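Local structure of Non-reducing end beta-L-arabinofuranosidase (Bacteroides thetaiotaomicron, 5MQO) at residues Ala220-Cys225 with Pro258-Leu263; Glu537-Ala542 with Leu575-Pro580; Asn266-Arg271 with Pro286-Tyr291. The protein is a family GH127 glycoside hydrolase of a gut bacterium, probably an aceric acidase acting on complex plant pectin. All coordinates share one frame; numbering follows the deposited sequence.

Contact 1 of 3, residues Ala220-Cys225 with Pro258-Leu263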
loop_
_atom_site.group_PDB
_atom_site.type_symbol
_atom_site.label_atom_id
_atom_site.label_comp_id
_atom_site.label_asym_id
_atom_site.label_seq_id
_atom_site.Cartn_x
_atom_site.Cartn_y
_atom_site.Cartn_z
ATOM N N ALA A 220 5.800 -22.548 15.209
ATOM C CA ALA A 220 4.952 -21.464 15.744
ATOM C C ALA A 220 3.514 -21.609 15.259
ATOM O O ALA A 220 2.545 -21.429 16.023
ATOM C CB ALA A 220 5.497 -20.117 15.326
ATOM N N THR A 221 3.398 -21.944 13.979
ATOM C CA THR A 221 2.116 -22.159 13.338
ATOM C C THR A 221 1.364 -23.312 13.995
ATOM O O THR A 221 0.159 -23.185 14.278
ATOM C CB THR A 221 2.330 -22.425 11.829
ATOM O OG1 THR A 221 3.071 -21.342 11.249
ATOM C CG2 THR A 221 1.011 -22.626 11.089
ATOM N N ASP A 222 2.063 -24.429 14.233
ATOM C CA ASP A 222 1.450 -25.612 14.907
ATOM C C ASP A 222 0.961 -25.250 16.312
ATOM O O ASP A 222 -0.108 -25.694 16.762
ATOM C CB ASP A 222 2.419 -26.796 14.951
ATOM C CG ASP A 222 2.660 -27.420 13.562
ATOM O OD1 ASP A 222 1.733 -27.470 12.730
ATOM O OD2 ASP A 222 3.785 -27.891 13.286
ATOM N N PHE A 223 1.736 -24.404 16.980
ATOM C CA PHE A 223 1.346 -23.905 18.273
ATOM C C PHE A 223 0.034 -23.090 18.225
ATOM O O PHE A 223 -0.837 -23.292 19.060
ATOM C CB PHE A 223 2.470 -23.099 18.926
ATOM C CG PHE A 223 2.090 -22.591 20.265
ATOM C CD1 PHE A 223 2.029 -23.466 21.341
ATOM C CD2 PHE A 223 1.678 -21.274 20.435
ATOM C CE1 PHE A 223 1.593 -23.026 22.577
ATOM C CE2 PHE A 223 1.255 -20.833 21.667
ATOM C CZ PHE A 223 1.210 -21.710 22.745
ATOM N N LEU A 224 -0.101 -22.179 17.262
ATOM C CA LEU A 224 -1.364 -21.480 17.062
ATOM C C LEU A 224 -2.515 -22.441 16.776
ATOM O O LEU A 224 -3.603 -22.241 17.303
ATOM C CB LEU A 224 -1.301 -20.510 15.898
ATOM C CG LEU A 224 -0.337 -19.345 15.932
ATOM C CD1 LEU A 224 -0.614 -18.456 14.724
ATOM C CD2 LEU A 224 -0.491 -18.563 17.228
ATOM N N CYS A 225 -2.309 -23.463 15.944
ATOM C CA CYS A 225 -3.405 -24.409 15.671
ATOM C C CYS A 225 -3.897 -25.057 16.969
ATOM O O CYS A 225 -5.092 -25.263 17.155
ATOM C CB CYS A 225 -3.006 -25.484 14.651
ATOM S SG CYS A 225 -2.422 -24.842 13.061
ATOM N N PRO A 258 -2.849 -29.199 5.220
ATOM C CA PRO A 258 -4.312 -28.884 5.257
ATOM C C PRO A 258 -4.841 -28.306 6.551
ATOM O O PRO A 258 -5.843 -27.595 6.535
ATOM C CB PRO A 258 -5.002 -30.243 5.008
ATOM C CG PRO A 258 -3.961 -31.261 5.260
ATOM C CD PRO A 258 -2.637 -30.631 4.931
ATOM N N ARG A 259 -4.183 -28.627 7.654
ATOM C CA ARG A 259 -4.533 -28.081 8.963
ATOM C C ARG A 259 -4.497 -26.530 8.961
ATOM O O ARG A 259 -5.281 -25.882 9.659
ATOM C CB ARG A 259 -3.601 -28.693 10.022
ATOM C CG ARG A 259 -3.923 -28.336 11.453
ATOM C CD ARG A 259 -3.577 -29.492 12.381
ATOM N NE ARG A 259 -3.750 -29.123 13.794
ATOM C CZ ARG A 259 -2.770 -28.815 14.649
ATOM N NH1 ARG A 259 -1.478 -28.814 14.279
ATOM N NH2 ARG A 259 -3.089 -28.494 15.905
ATOM N N TYR A 260 -3.617 -25.954 8.143
ATOM C CA TYR A 260 -3.427 -24.508 8.115
ATOM C C TYR A 260 -4.537 -23.785 7.351
ATOM O O TYR A 260 -5.007 -22.709 7.771
ATOM C CB TYR A 260 -2.044 -24.166 7.546
ATOM C CG TYR A 260 -0.877 -24.765 8.329
ATOM C CD1 TYR A 260 -1.016 -25.182 9.664
ATOM C CD2 TYR A 260 0.379 -24.883 7.745
ATOM C CE1 TYR A 260 0.040 -25.720 10.365
ATOM C CE2 TYR A 260 1.450 -25.406 8.457
ATOM C CZ TYR A 260 1.273 -25.825 9.774
ATOM O OH TYR A 260 2.328 -26.344 10.501
ATOM N N LEU A 261 -4.939 -24.367 6.229
ATOM C CA LEU A 261 -6.107 -23.912 5.507
ATOM C C LEU A 261 -7.360 -24.079 6.365
ATOM O O LEU A 261 -8.195 -23.184 6.384
ATOM C CB LEU A 261 -6.245 -24.697 4.207
ATOM C CG LEU A 261 -7.431 -24.386 3.294
ATOM C CD1 LEU A 261 -7.439 -22.915 2.906
ATOM C CD2 LEU A 261 -7.393 -25.276 2.060
ATOM N N GLU A 262 -7.506 -25.206 7.069
ATOM C CA GLU A 262 -8.695 -25.395 7.931
ATOM C C GLU A 262 -8.763 -24.359 9.044
ATOM O O GLU A 262 -9.854 -23.901 9.385
ATOM C CB GLU A 262 -8.787 -26.804 8.550
ATOM C CG GLU A 262 -9.343 -27.892 7.627
ATOM C CD GLU A 262 -10.652 -27.519 6.917
ATOM O OE1 GLU A 262 -11.642 -27.150 7.614
ATOM O OE2 GLU A 262 -10.667 -27.592 5.654
ATOM N N LEU A 263 -7.603 -23.999 9.596
ATOM C CA LEU A 263 -7.539 -23.002 10.654
ATOM C C LEU A 263 -8.036 -21.670 10.092
ATOM O O LEU A 263 -8.831 -20.999 10.739
ATOM C CB LEU A 263 -6.113 -22.874 11.242
ATOM C CG LEU A 263 -5.765 -21.592 12.031
ATOM C CD1 LEU A 263 -6.726 -21.431 13.185
ATOM C CD2 LEU A 263 -4.334 -21.572 12.547
#
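Thr221 lays its methyl over the ring of Tyr260: CG2, anti to the backbone N (OG1 has chi1 -56°), sits 3.5 Å from the centroid, shifted toward the rim and nearest Tyr260 CE1. This is a CH-pi contact, and the two side chains cross at about a right angle. The hydroxyl of Thr221 turns back to the carbonyl of Ala217 in its own helix. Next comes Asp222, whose OD1 accepts a hydrogen bond from Tyr260 OH, 2.6 Å away. OD1 lies in the plane of the ring, but the phenol meets it from well above the carboxylate plane. The same oxygen is 3.8 Å from Arg259 NH1, a long salt bridge; the stronger partner of Arg259 is Glu229, which pairs with NE. A phenylalanine in place of Tyr260 would keep the ring under the methyl but would probably leave Asp222 OD1 with only the distant pull of Arg259 across this interface. The segments belong to helices 212-230 and 258-270, whose local axes pass 10.6 Å apart at 50°, with helix 243-255 between them in sequence and packed on both. Such packing of successive helices suits the (alpha/alpha)6 barrel expected of a GH127 catalytic domain. One turn on, Cys225 points at helix 258-270. Its CB sits over the centre of the Arg259 guanidinium, 3.3 Å from Arg259 CZ. Its SG comes to the edge of the Tyr260 ring, 3.7 Å from Tyr260 CD1, in a sulfur-aromatic contact. SG also meets Leu263 CD2 at 3.8 Å, roughly at a right angle to its approach to the ring.

Contact 2 of 3, residues Glu537-Ala542 with Leu575-Pro580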
loop_
_atom_site.group_PDB
_atom_site.type_symbol
_atom_site.label_atom_id
_atom_site.label_comp_id
_atom_site.label_asym_id
_atom_site.label_seq_id
_atom_site.Cartn_x
_atom_site.Cartn_y
_atom_site.Cartn_z
ATOM N N GLU A 537 -5.961 4.056 -14.822
ATOM C CA GLU A 537 -7.296 4.644 -14.780
ATOM C C GLU A 537 -7.184 6.116 -15.092
ATOM O O GLU A 537 -7.992 6.651 -15.832
ATOM C CB GLU A 537 -7.945 4.439 -13.402
ATOM C CG GLU A 537 -9.447 4.727 -13.393
ATOM C CD GLU A 537 -10.110 4.653 -12.023
ATOM O OE1 GLU A 537 -9.412 4.538 -10.997
ATOM O OE2 GLU A 537 -11.353 4.716 -11.967
ATOM N N TRP A 538 -6.152 6.757 -14.566
ATOM C CA TRP A 538 -5.868 8.157 -14.910
ATOM C C TRP A 538 -5.503 8.473 -16.373
ATOM O O TRP A 538 -5.512 9.643 -16.741
ATOM C CB TRP A 538 -4.800 8.749 -13.974
ATOM C CG TRP A 538 -3.521 8.023 -13.899
ATOM C CD1 TRP A 538 -3.150 7.159 -12.931
ATOM C CD2 TRP A 538 -2.408 8.118 -14.803
ATOM N NE1 TRP A 538 -1.878 6.695 -13.161
ATOM C CE2 TRP A 538 -1.400 7.257 -14.312
ATOM C CE3 TRP A 538 -2.162 8.840 -15.981
ATOM C CZ2 TRP A 538 -0.157 7.089 -14.963
ATOM C CZ3 TRP A 538 -0.926 8.665 -16.637
ATOM C CH2 TRP A 538 0.057 7.797 -16.121
ATOM N N CYS A 539 -5.178 7.470 -17.194
ATOM C CA CYS A 539 -4.604 7.696 -18.541
ATOM C C CYS A 539 -5.621 7.704 -19.697
ATOM O O CYS A 539 -6.197 6.642 -20.056
ATOM C CB CYS A 539 -3.533 6.647 -18.855
ATOM S SG CYS A 539 -2.744 6.875 -20.470
ATOM N N GLY A 540 -5.771 8.889 -20.310
ATOM C CA GLY A 540 -6.726 9.110 -21.401
ATOM C C GLY A 540 -6.278 8.742 -22.816
ATOM O O GLY A 540 -7.125 8.445 -23.677
ATOM N N LYS A 541 -4.966 8.798 -23.070
ATOM C CA LYS A 541 -4.392 8.346 -24.351
ATOM C C LYS A 541 -3.187 7.507 -24.052
ATOM O O LYS A 541 -2.395 7.851 -23.188
ATOM C CB LYS A 541 -3.983 9.531 -25.260
ATOM C CG LYS A 541 -5.174 10.250 -25.902
ATOM C CD LYS A 541 -5.125 11.790 -25.847
ATOM C CE LYS A 541 -6.505 12.397 -25.540
ATOM N NZ LYS A 541 -6.653 13.793 -26.047
ATOM N N ALA A 542 -3.032 6.418 -24.781
ATOM C CA ALA A 542 -1.794 5.671 -24.713
ATOM C C ALA A 542 -1.533 4.890 -25.993
ATOM O O ALA A 542 -2.478 4.461 -26.663
ATOM C CB ALA A 542 -1.823 4.738 -23.518
ATOM N N LEU A 575 5.647 1.531 -24.367
ATOM C CA LEU A 575 4.383 2.144 -23.995
ATOM C C LEU A 575 4.624 3.620 -23.880
ATOM O O LEU A 575 5.557 4.020 -23.186
ATOM C CB LEU A 575 3.952 1.595 -22.649
ATOM C CG LEU A 575 2.635 2.111 -22.077
ATOM C CD1 LEU A 575 1.451 1.773 -22.973
ATOM C CD2 LEU A 575 2.425 1.545 -20.684
ATOM N N VAL A 576 3.822 4.424 -24.579
ATOM C CA VAL A 576 3.801 5.877 -24.358
ATOM C C VAL A 576 2.449 6.263 -23.783
ATOM O O VAL A 576 1.455 6.202 -24.482
ATOM C CB VAL A 576 4.039 6.686 -25.660
ATOM C CG1 VAL A 576 4.058 8.195 -25.386
ATOM C CG2 VAL A 576 5.331 6.259 -26.327
ATOM N N MET A 577 2.424 6.631 -22.505
ATOM C CA MET A 577 1.206 7.118 -21.820
ATOM C C MET A 577 1.275 8.622 -21.788
ATOM O O MET A 577 2.296 9.161 -21.414
ATOM C CB MET A 577 1.121 6.596 -20.368
ATOM C CG MET A 577 0.884 5.088 -20.240
ATOM S SD MET A 577 1.298 4.308 -18.640
ATOM C CE MET A 577 3.079 4.311 -18.704
ATOM N N ASP A 578 0.221 9.304 -22.214
ATOM C CA ASP A 578 0.133 10.739 -21.974
ATOM C C ASP A 578 -0.025 10.936 -20.497
ATOM O O ASP A 578 -0.811 10.249 -19.861
ATOM C CB ASP A 578 -1.072 11.367 -22.654
ATOM C CG ASP A 578 -0.833 11.663 -24.114
ATOM O OD1 ASP A 578 0.189 11.194 -24.703
ATOM O OD2 ASP A 578 -1.704 12.375 -24.668
ATOM N N MET A 579 0.708 11.891 -19.960
ATOM C CA MET A 579 0.704 12.144 -18.545
ATOM C C MET A 579 0.518 13.631 -18.289
ATOM O O MET A 579 1.383 14.303 -17.750
ATOM C CB MET A 579 1.998 11.611 -17.949
ATOM C CG MET A 579 1.957 11.591 -16.442
ATOM S SD MET A 579 3.510 11.135 -15.710
ATOM C CE MET A 579 3.414 9.372 -15.896
ATOM N N PRO A 580 -0.630 14.165 -18.673
ATOM C CA PRO A 580 -0.899 15.587 -18.398
ATOM C C PRO A 580 -1.220 15.857 -16.935
ATOM O O PRO A 580 -1.346 14.925 -16.151
ATOM C CB PRO A 580 -2.149 15.857 -19.219
ATOM C CG PRO A 580 -2.897 14.554 -19.148
ATOM C CD PRO A 580 -1.818 13.476 -19.212
#
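Trp538 sets the far corner of its six-membered ring against Met579 and the backbone of Asp578. Its CH2 meets the terminal methyl of Met579 (CE) at 3.7 Å, the two side chains slanting across one another. The neighbouring CZ3 comes within 3.6 Å of Asp578 O, which lies at the ring edge in its plane. CG of Trp538 takes the crowded position between backbone N and carbonyl carbon (chi1 56°), which sets where the indole starts. Met577 SD, 5.4 Å from the centroid of that six-membered ring, makes an oblique Met-aromatic contact.

Farther along, the backbones pair. Ala542 and Met577 form an antiparallel, non-hydrogen-bonded pair with their CA atoms 4.4 Å apart, and Ala542 CB rests near Met577 CG on the same face. Ala542 CA makes a bent CA-H...O contact with Val576 O at 3.3 Å. Asp578 N bonds to Lys541 O, though the place of that oxygen is uncertain. At the solvent-facing side the aliphatic part of Lys541 passes Asp578, with Lys541 CD 3.7 Å from Asp578 OD2, while Lys541 NZ and that OD2 stay 5.3 Å apart.

The pairing is where strand 542-546 starts beside strand 572-577, whose other neighbour in this antiparallel sheet of the middle domain is strand 514-521; Met577 packs there on Val515. Trp538 extends from the loop before strand 542-546 to Glu406 and Glu409 of helix 402-416, joining the sheet to the helical catalytic domain.

Contact 3 of 3, residues Asn266-Arg271 with Pro286-Tyr291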
loop_
_atom_site.group_PDB
_atom_site.type_symbol
_atom_site.label_atom_id
_atom_site.label_comp_id
_atom_site.label_asym_id
_atom_site.label_seq_id
_atom_site.Cartn_x
_atom_site.Cartn_y
_atom_site.Cartn_z
ATOM N N ASN A 266 -11.763 -21.544 9.671
ATOM C CA ASN A 266 -12.414 -21.384 10.980
ATOM C C ASN A 266 -12.335 -19.959 11.523
ATOM O O ASN A 266 -13.324 -19.427 12.026
ATOM C CB ASN A 266 -11.864 -22.381 12.018
ATOM C CG ASN A 266 -12.274 -23.812 11.715
ATOM O OD1 ASN A 266 -13.409 -24.074 11.298
ATOM N ND2 ASN A 266 -11.349 -24.745 11.896
ATOM N N LEU A 267 -11.172 -19.342 11.381
ATOM C CA LEU A 267 -10.981 -17.969 11.792
ATOM C C LEU A 267 -11.990 -16.988 11.168
ATOM O O LEU A 267 -12.400 -16.035 11.827
ATOM C CB LEU A 267 -9.529 -17.549 11.546
ATOM C CG LEU A 267 -8.559 -18.244 12.532
ATOM C CD1 LEU A 267 -7.137 -18.267 12.010
ATOM C CD2 LEU A 267 -8.579 -17.585 13.904
ATOM N N ILE A 268 -12.412 -17.241 9.925
ATOM C CA ILE A 268 -13.472 -16.445 9.244
ATOM C C ILE A 268 -14.869 -16.816 9.787
ATOM O O ILE A 268 -15.705 -15.942 10.170
ATOM C CB ILE A 268 -13.431 -16.659 7.710
ATOM C CG1 ILE A 268 -12.128 -16.119 7.119
ATOM C CG2 ILE A 268 -14.586 -15.940 7.049
ATOM C CD1 ILE A 268 -11.876 -16.496 5.671
ATOM N N ASP A 269 -15.118 -18.121 9.814
ATOM C CA ASP A 269 -16.385 -18.651 10.307
ATOM C C ASP A 269 -16.749 -18.218 11.732
ATOM O O ASP A 269 -17.917 -18.072 12.028
ATOM C CB ASP A 269 -16.399 -20.189 10.205
ATOM C CG ASP A 269 -16.524 -20.681 8.769
ATOM O OD1 ASP A 269 -16.624 -19.857 7.824
ATOM O OD2 ASP A 269 -16.536 -21.903 8.603
ATOM N N ILE A 270 -15.753 -18.052 12.595
ATOM C CA ILE A 270 -15.976 -17.633 13.960
ATOM C C ILE A 270 -16.446 -16.178 14.057
ATOM O O ILE A 270 -17.278 -15.873 14.885
ATOM C CB ILE A 270 -14.721 -17.862 14.819
ATOM C CG1 ILE A 270 -14.745 -19.277 15.377
ATOM C CG2 ILE A 270 -14.637 -16.881 15.996
ATOM C CD1 ILE A 270 -13.445 -19.691 16.059
ATOM N N ARG A 271 -15.911 -15.275 13.243
ATOM C CA ARG A 271 -16.260 -13.876 13.388
ATOM C C ARG A 271 -17.730 -13.749 13.596
ATOM O O ARG A 271 -18.505 -14.211 12.773
ATOM C CB ARG A 271 -15.961 -13.066 12.146
ATOM C CG ARG A 271 -14.517 -12.912 11.902
ATOM C CD ARG A 271 -14.198 -11.729 11.031
ATOM N NE ARG A 271 -12.909 -11.276 11.516
ATOM C CZ ARG A 271 -12.723 -10.257 12.332
ATOM N NH1 ARG A 271 -13.732 -9.480 12.703
ATOM N NH2 ARG A 271 -11.494 -9.975 12.738
ATOM N N PRO A 286 -21.664 -11.870 11.684
ATOM C CA PRO A 286 -20.777 -12.748 10.911
ATOM C C PRO A 286 -20.182 -12.123 9.660
ATOM O O PRO A 286 -20.727 -11.178 9.133
ATOM C CB PRO A 286 -21.708 -13.893 10.525
ATOM C CG PRO A 286 -22.619 -13.968 11.693
ATOM C CD PRO A 286 -22.927 -12.551 11.998
ATOM N N PHE A 287 -19.074 -12.657 9.174
ATOM C CA PHE A 287 -18.451 -12.074 7.998
ATOM C C PHE A 287 -19.348 -12.125 6.779
ATOM O O PHE A 287 -19.358 -11.188 5.990
ATOM C CB PHE A 287 -17.087 -12.662 7.663
ATOM C CG PHE A 287 -16.478 -12.013 6.470
ATOM C CD1 PHE A 287 -15.999 -10.710 6.556
ATOM C CD2 PHE A 287 -16.487 -12.644 5.224
ATOM C CE1 PHE A 287 -15.469 -10.071 5.423
ATOM C CE2 PHE A 287 -15.996 -12.007 4.089
ATOM C CZ PHE A 287 -15.480 -10.731 4.181
ATOM N N ARG A 288 -20.133 -13.181 6.635
ATOM C CA ARG A 288 -20.911 -13.361 5.401
ATOM C C ARG A 288 -22.090 -12.410 5.295
ATOM O O ARG A 288 -22.635 -12.248 4.214
ATOM C CB ARG A 288 -21.320 -14.820 5.239
ATOM C CG ARG A 288 -20.101 -15.717 5.107
ATOM C CD ARG A 288 -20.437 -17.186 4.860
ATOM N NE ARG A 288 -19.246 -17.947 4.486
ATOM C CZ ARG A 288 -18.253 -18.280 5.322
ATOM N NH1 ARG A 288 -18.259 -17.943 6.629
ATOM N NH2 ARG A 288 -17.217 -18.964 4.846
ATOM N N ASP A 289 -22.448 -11.761 6.405
ATOM C CA ASP A 289 -23.478 -10.702 6.433
ATOM C C ASP A 289 -22.924 -9.313 6.159
ATOM O O ASP A 289 -23.695 -8.402 5.974
ATOM C CB ASP A 289 -24.223 -10.684 7.784
ATOM C CG ASP A 289 -24.911 -12.011 8.098
ATOM O OD1 ASP A 289 -25.716 -12.484 7.264
ATOM O OD2 ASP A 289 -24.647 -12.584 9.180
ATOM N N GLN A 290 -21.604 -9.150 6.137
ATOM C CA GLN A 290 -20.961 -7.850 5.947
ATOM C C GLN A 290 -20.816 -7.537 4.492
ATOM O O GLN A 290 -20.123 -8.269 3.784
ATOM C CB GLN A 290 -19.565 -7.840 6.559
ATOM C CG GLN A 290 -19.559 -7.904 8.080
ATOM C CD GLN A 290 -18.151 -7.967 8.659
ATOM O OE1 GLN A 290 -17.221 -7.287 8.196
ATOM N NE2 GLN A 290 -18.000 -8.765 9.702
ATOM N N TYR A 291 -21.449 -6.458 4.034
ATOM C CA TYR A 291 -21.319 -5.999 2.639
ATOM C C TYR A 291 -20.795 -4.547 2.550
ATOM O O TYR A 291 -20.889 -3.902 1.491
ATOM C CB TYR A 291 -22.670 -6.127 1.908
ATOM C CG TYR A 291 -23.157 -7.531 1.753
ATOM C CD1 TYR A 291 -22.775 -8.308 0.635
ATOM C CD2 TYR A 291 -24.002 -8.115 2.713
ATOM C CE1 TYR A 291 -23.230 -9.618 0.462
ATOM C CE2 TYR A 291 -24.454 -9.447 2.568
ATOM C CZ TYR A 291 -24.068 -10.193 1.437
ATOM O OH TYR A 291 -24.504 -11.488 1.250
#
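Pro286 approaches the end of helix 258-270 through its backbone: its CA lies 3.3 Å from Arg271 O, with an angle of 158° at the hydrogen, a CA-H...O contact. The long side chain of Arg271 turns elsewhere, its guanidinium held by the carbonyl of Asn281 and the hydroxyl of Tyr245. Phe287 follows, opening a short 3-10 turn. Its CB touches Ile268 CG2 at 4.2 Å, and the two side chains run side by side, pointing the same way. CG of Phe287 is anti to the backbone N (chi1 -179°). The side chain also packs on Val307 of helix 297-314 and Leu323 of helix 317-333. Ile268 leans on Val307 as well, so the apolar pair ties the end of helix 258-270 to the next two helices in the chain.

Arg288 carries the polar part of the contact. Stretched out from CG to NE, it brings both terminal nitrogens to a single oxygen of Asp269: NH1 is 2.8 Å from OD1, and NH2 makes a weak bond to that same OD1 at 3.2 Å. The carboxylate and guanidinium planes stand 61° apart, and NH1 meets OD1 on its anti side, out of the carboxylate plane. Both nitrogens share one carboxylate oxygen, unlike a flat two-oxygen pairing. The carbonyls of Arg288 and Gln290 both take Asn322 ND2, which pins the turn. Glu316 holds NH2 of Arg288 as a second acid, and the positive charge, paired with two carboxylates, is likely to be stabilised; it would also offset the unfavourable placing of Asp269 near a helix C-terminus.

In the fold
Contacts 1 and 3 share helix 258-270: contact 1 uses its first turns against the earlier helix 212-230, and contact 3 its last turn against the loop leading to helix 297-314. Their centres are about 19 Å apart, on the same side of the chain's centre and both within the catalytic domain. Contact 2 belongs to the middle domain. Its centre is about 46 Å from that of contact 1, across the chain's centre, and about 40 Å from that of contact 3, with nearest atoms about 31 and 19 Å away. Along the chain the three follow in series, 1, 3, 2. No ligand or catalytic residue is identified among them; all three join parts of the scaffold.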